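Local coordinates for protein glycerol kinase, putative (Plasmodium falciparum, PDB 2W40) that probably phosphorylates glycerol at the expense of ATP to give sn-glycerol 3-phosphate, the step by which glycerol enters metabolism, at residues F390-I395 and Q425-I430. Numbering follows the deposited sequence.
Sequences FQLNEI and QFNSDI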
ATOM      1  N   PHE C 390      14.099   5.741  -9.660  1.00  5.81           N
ATOM      2  CA  PHE C 390      14.173   7.112  -9.147  1.00  6.97           C
ATOM      3  C   PHE C 390      15.259   7.341  -8.099  1.00  7.33           C
ATOM      4  O   PHE C 390      15.904   8.390  -8.093  1.00  8.20           O
ATOM      5  CB  PHE C 390      12.807   7.511  -8.597  1.00  8.29           C
ATOM      6  CG  PHE C 390      11.763   7.773  -9.660  1.00  8.46           C
ATOM      7  CD1 PHE C 390      11.935   8.767 -10.658  1.00 10.44           C
ATOM      8  CD2 PHE C 390      10.600   7.009  -9.687  1.00 10.04           C
ATOM      9  CE1 PHE C 390      10.918   8.978 -11.618  1.00  8.73           C
ATOM     10  CE2 PHE C 390       9.625   7.238 -10.628  1.00 11.27           C
ATOM     11  CZ  PHE C 390       9.819   8.189 -11.616  1.00  9.79           C
ATOM     12  N   GLN C 391      15.425   6.362  -7.216  1.00  6.44           N
ATOM     13  CA  GLN C 391      16.497   6.469  -6.231  1.00  7.00           C
ATOM     14  C   GLN C 391      17.907   6.423  -6.896  1.00  7.49           C
ATOM     15  O   GLN C 391      18.836   7.178  -6.514  1.00 10.37           O
ATOM     16  CB  GLN C 391      16.336   5.324  -5.202  1.00  7.73           C
ATOM     17  CG  GLN C 391      15.216   5.557  -4.157  1.00 12.04           C
ATOM     18  CD  GLN C 391      15.144   4.390  -3.242  1.00  9.20           C
ATOM     19  OE1 GLN C 391      15.754   4.396  -2.200  1.00 13.46           O
ATOM     20  NE2 GLN C 391      14.431   3.321  -3.668  1.00 11.56           N
ATOM     21  N   LEU C 392      18.041   5.532  -7.883  1.00  8.69           N
ATOM     22  CA  LEU C 392      19.296   5.410  -8.584  1.00  8.95           C
ATOM     23  C   LEU C 392      19.644   6.713  -9.286  1.00  8.29           C
ATOM     24  O   LEU C 392      20.789   7.137  -9.321  1.00  9.66           O
ATOM     25  CB  LEU C 392      19.211   4.205  -9.515  1.00  9.55           C
ATOM     26  CG  LEU C 392      20.576   3.881 -10.123  1.00 10.23           C
ATOM     27  CD1 LEU C 392      21.691   3.547  -9.086  1.00 10.04           C
ATOM     28  CD2 LEU C 392      20.419   2.808 -11.207  1.00 12.42           C
ATOM     29  N   ASN C 393      18.636   7.384  -9.854  1.00  8.67           N
ATOM     30  CA  ASN C 393      18.852   8.661 -10.523  1.00  8.95           C
ATOM     31  C   ASN C 393      19.416   9.722  -9.587  1.00  8.87           C
ATOM     32  O   ASN C 393      20.327  10.474  -9.929  1.00 11.61           O
ATOM     33  CB  ASN C 393      17.543   9.136 -11.097  1.00 10.29           C
ATOM     34  CG  ASN C 393      17.699  10.445 -11.830  1.00 10.98           C
ATOM     35  OD1 ASN C 393      18.617  10.608 -12.653  1.00 14.21           O
ATOM     36  ND2 ASN C 393      16.732  11.382 -11.607  1.00 14.06           N
ATOM     37  N   GLU C 394      18.872   9.729  -8.367  1.00 10.04           N
ATOM     38  CA  GLU C 394      19.431  10.631  -7.350  1.00 11.30           C
ATOM     39  C   GLU C 394      20.935  10.378  -7.022  1.00 10.51           C
ATOM     40  O   GLU C 394      21.751  11.307  -6.887  1.00 10.33           O
ATOM     41  CB  GLU C 394      18.593  10.629  -6.053  1.00 12.23           C
ATOM     42  CG  GLU C 394      17.194  11.079  -6.305  1.00 12.00           C
ATOM     43  CD  GLU C 394      16.385  11.379  -5.033  1.00 15.24           C
ATOM     44  OE1 GLU C 394      16.926  11.323  -3.894  1.00 16.93           O
ATOM     45  OE2 GLU C 394      15.149  11.706  -5.194  1.00 17.73           O
ATOM     46  N   ILE C 395      21.280   9.127  -6.899  1.00 10.04           N
ATOM     47  CA  ILE C 395      22.636   8.656  -6.760  1.00  9.67           C
ATOM     48  C   ILE C 395      23.500   9.101  -7.924  1.00 10.21           C
ATOM     49  O   ILE C 395      24.615   9.606  -7.702  1.00 10.47           O
ATOM     50  CB  ILE C 395      22.703   7.128  -6.508  1.00  9.69           C
ATOM     51  CG1 ILE C 395      22.215   6.822  -5.070  1.00 10.35           C
ATOM     52  CG2 ILE C 395      24.115   6.552  -6.693  1.00  9.87           C
ATOM     53  CD1 ILE C 395      21.920   5.324  -4.783  1.00 10.36           C
ATOM     54  N   GLN C 425      15.007  -0.669 -19.216  1.00  9.08           N
ATOM     55  CA  GLN C 425      14.718   0.461 -20.105  1.00  9.65           C
ATOM     56  C   GLN C 425      14.262   1.692 -19.277  1.00 11.30           C
ATOM     57  O   GLN C 425      14.702   2.786 -19.510  1.00 11.13           O
ATOM     58  CB  GLN C 425      13.690   0.058 -21.144  1.00  9.94           C
ATOM     59  CG  GLN C 425      13.478   1.190 -22.158  1.00 10.58           C
ATOM     60  CD  GLN C 425      14.742   1.551 -22.951  1.00 12.51           C
ATOM     61  OE1 GLN C 425      15.226   0.718 -23.704  1.00 16.63           O
ATOM     62  NE2 GLN C 425      15.211   2.737 -22.808  1.00 13.93           N
ATOM     63  N   PHE C 426      13.408   1.431 -18.289  1.00  9.70           N
ATOM     64  CA  PHE C 426      12.931   2.513 -17.392  1.00  9.74           C
ATOM     65  C   PHE C 426      14.101   3.119 -16.615  1.00 10.09           C
ATOM     66  O   PHE C 426      14.181   4.328 -16.473  1.00 10.85           O
ATOM     67  CB  PHE C 426      11.873   2.000 -16.438  1.00  9.93           C
ATOM     68  CG  PHE C 426      11.217   3.064 -15.666  1.00 10.42           C
ATOM     69  CD1 PHE C 426      10.206   3.824 -16.203  1.00 11.08           C
ATOM     70  CD2 PHE C 426      11.606   3.390 -14.375  1.00  9.96           C
ATOM     71  CE1 PHE C 426       9.588   4.806 -15.514  1.00 12.92           C
ATOM     72  CE2 PHE C 426      10.980   4.416 -13.702  1.00 12.39           C
ATOM     73  CZ  PHE C 426       9.972   5.095 -14.267  1.00 12.44           C
ATOM     74  N   ASN C 427      15.001   2.268 -16.118  1.00 10.48           N
ATOM     75  CA  ASN C 427      16.208   2.786 -15.444  1.00  9.57           C
ATOM     76  C   ASN C 427      17.026   3.678 -16.357  1.00  9.56           C
ATOM     77  O   ASN C 427      17.412   4.783 -16.032  1.00 10.14           O
ATOM     78  CB  ASN C 427      17.106   1.617 -14.917  1.00 10.47           C
ATOM     79  CG  ASN C 427      16.654   1.091 -13.560  1.00 11.32           C
ATOM     80  OD1 ASN C 427      17.328   1.341 -12.552  1.00 16.48           O
ATOM     81  ND2 ASN C 427      15.524   0.391 -13.519  1.00 12.63           N
ATOM     82  N   SER C 428      17.264   3.184 -17.599  1.00 10.00           N
ATOM     83  CA  SER C 428      18.089   3.957 -18.558  1.00 11.18           C
ATOM     84  C   SER C 428      17.426   5.273 -18.899  1.00 10.70           C
ATOM     85  O   SER C 428      18.104   6.319 -18.888  1.00 12.76           O
ATOM     86  CB  SER C 428      18.337   3.164 -19.839  1.00 11.16           C
ATOM     87  OG  SER C 428      19.158   3.931 -20.710  1.00 14.76           O
ATOM     88  N   ASP C 429      16.080   5.222 -19.087  1.00 10.89           N
ATOM     89  CA  ASP C 429      15.256   6.377 -19.355  1.00 12.56           C
ATOM     90  C   ASP C 429      15.372   7.417 -18.182  1.00 13.64           C
ATOM     91  O   ASP C 429      15.696   8.629 -18.373  1.00 13.82           O
ATOM     92  CB  ASP C 429      13.824   6.003 -19.528  1.00 12.33           C
ATOM     93  CG  ASP C 429      13.501   5.362 -20.817  1.00 17.04           C
ATOM     94  OD1 ASP C 429      14.368   5.311 -21.721  1.00 15.49           O
ATOM     95  OD2 ASP C 429      12.324   4.896 -20.933  1.00 17.57           O
ATOM     96  N   ILE C 430      15.154   6.962 -16.968  1.00 12.09           N
ATOM     97  CA  ILE C 430      15.116   7.933 -15.835  1.00 13.70           C
ATOM     98  C   ILE C 430      16.488   8.420 -15.429  1.00 14.57           C
ATOM     99  O   ILE C 430      16.638   9.620 -15.133  1.00 15.99           O
ATOM    100  CB  ILE C 430      14.403   7.361 -14.668  1.00 12.54           C
ATOM    101  CG1 ILE C 430      12.929   7.191 -14.961  1.00 12.38           C
ATOM    102  CG2 ILE C 430      14.633   8.161 -13.308  1.00 13.48           C
ATOM    103  CD1 ILE C 430      12.066   8.464 -15.387  1.00 15.59           C
TER
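Apolar and aromatic side chains hold helix segments 390-395 and 425-430 together, with no hydrogen bond crossing between them. The axes approach to 9.3 Å, their N-to-C directions 38° apart. I430 buries the most surface. Its CG2, anti to the backbone N, lies 3.8 Å from F390 CD1 and equally 3.8 Å from N393 CB, while CD1 reaches toward F390 CE1. The two aromatics make an offset edge-to-face (T-shaped) pair: the edge of F426 is turned to the face of F390, with planes at 86° and CZ of F426 4.1 Å from CZ of F390. Within its own helix, I430 CG1 rests over one face of the F426 ring, toward the rim.

Helices 377-403 and 421-431 belong to the C-terminal domain of an FGGY kinase, of the sugar kinase/Hsp70/actin superfamily; helix 421-431 is the beta-alpha-beta crossover between the adjacent parallel strands 411-414 and 435-438, preceded by helix 377-403. L392, which points toward the partner helix, also touches C266 and Y268 of strand 264-268 in the domain's mixed sheet.

N393 OD1 and I430 O, two acceptors 3.3 Å apart, both accept hydrogen bonds from R485, whose positive charge probably eases their repulsion. N427 OD1, 3.7 Å from L392 CD2, is hydrogen-bonded to Y268 OH, and its ND2 to F423 O one turn earlier.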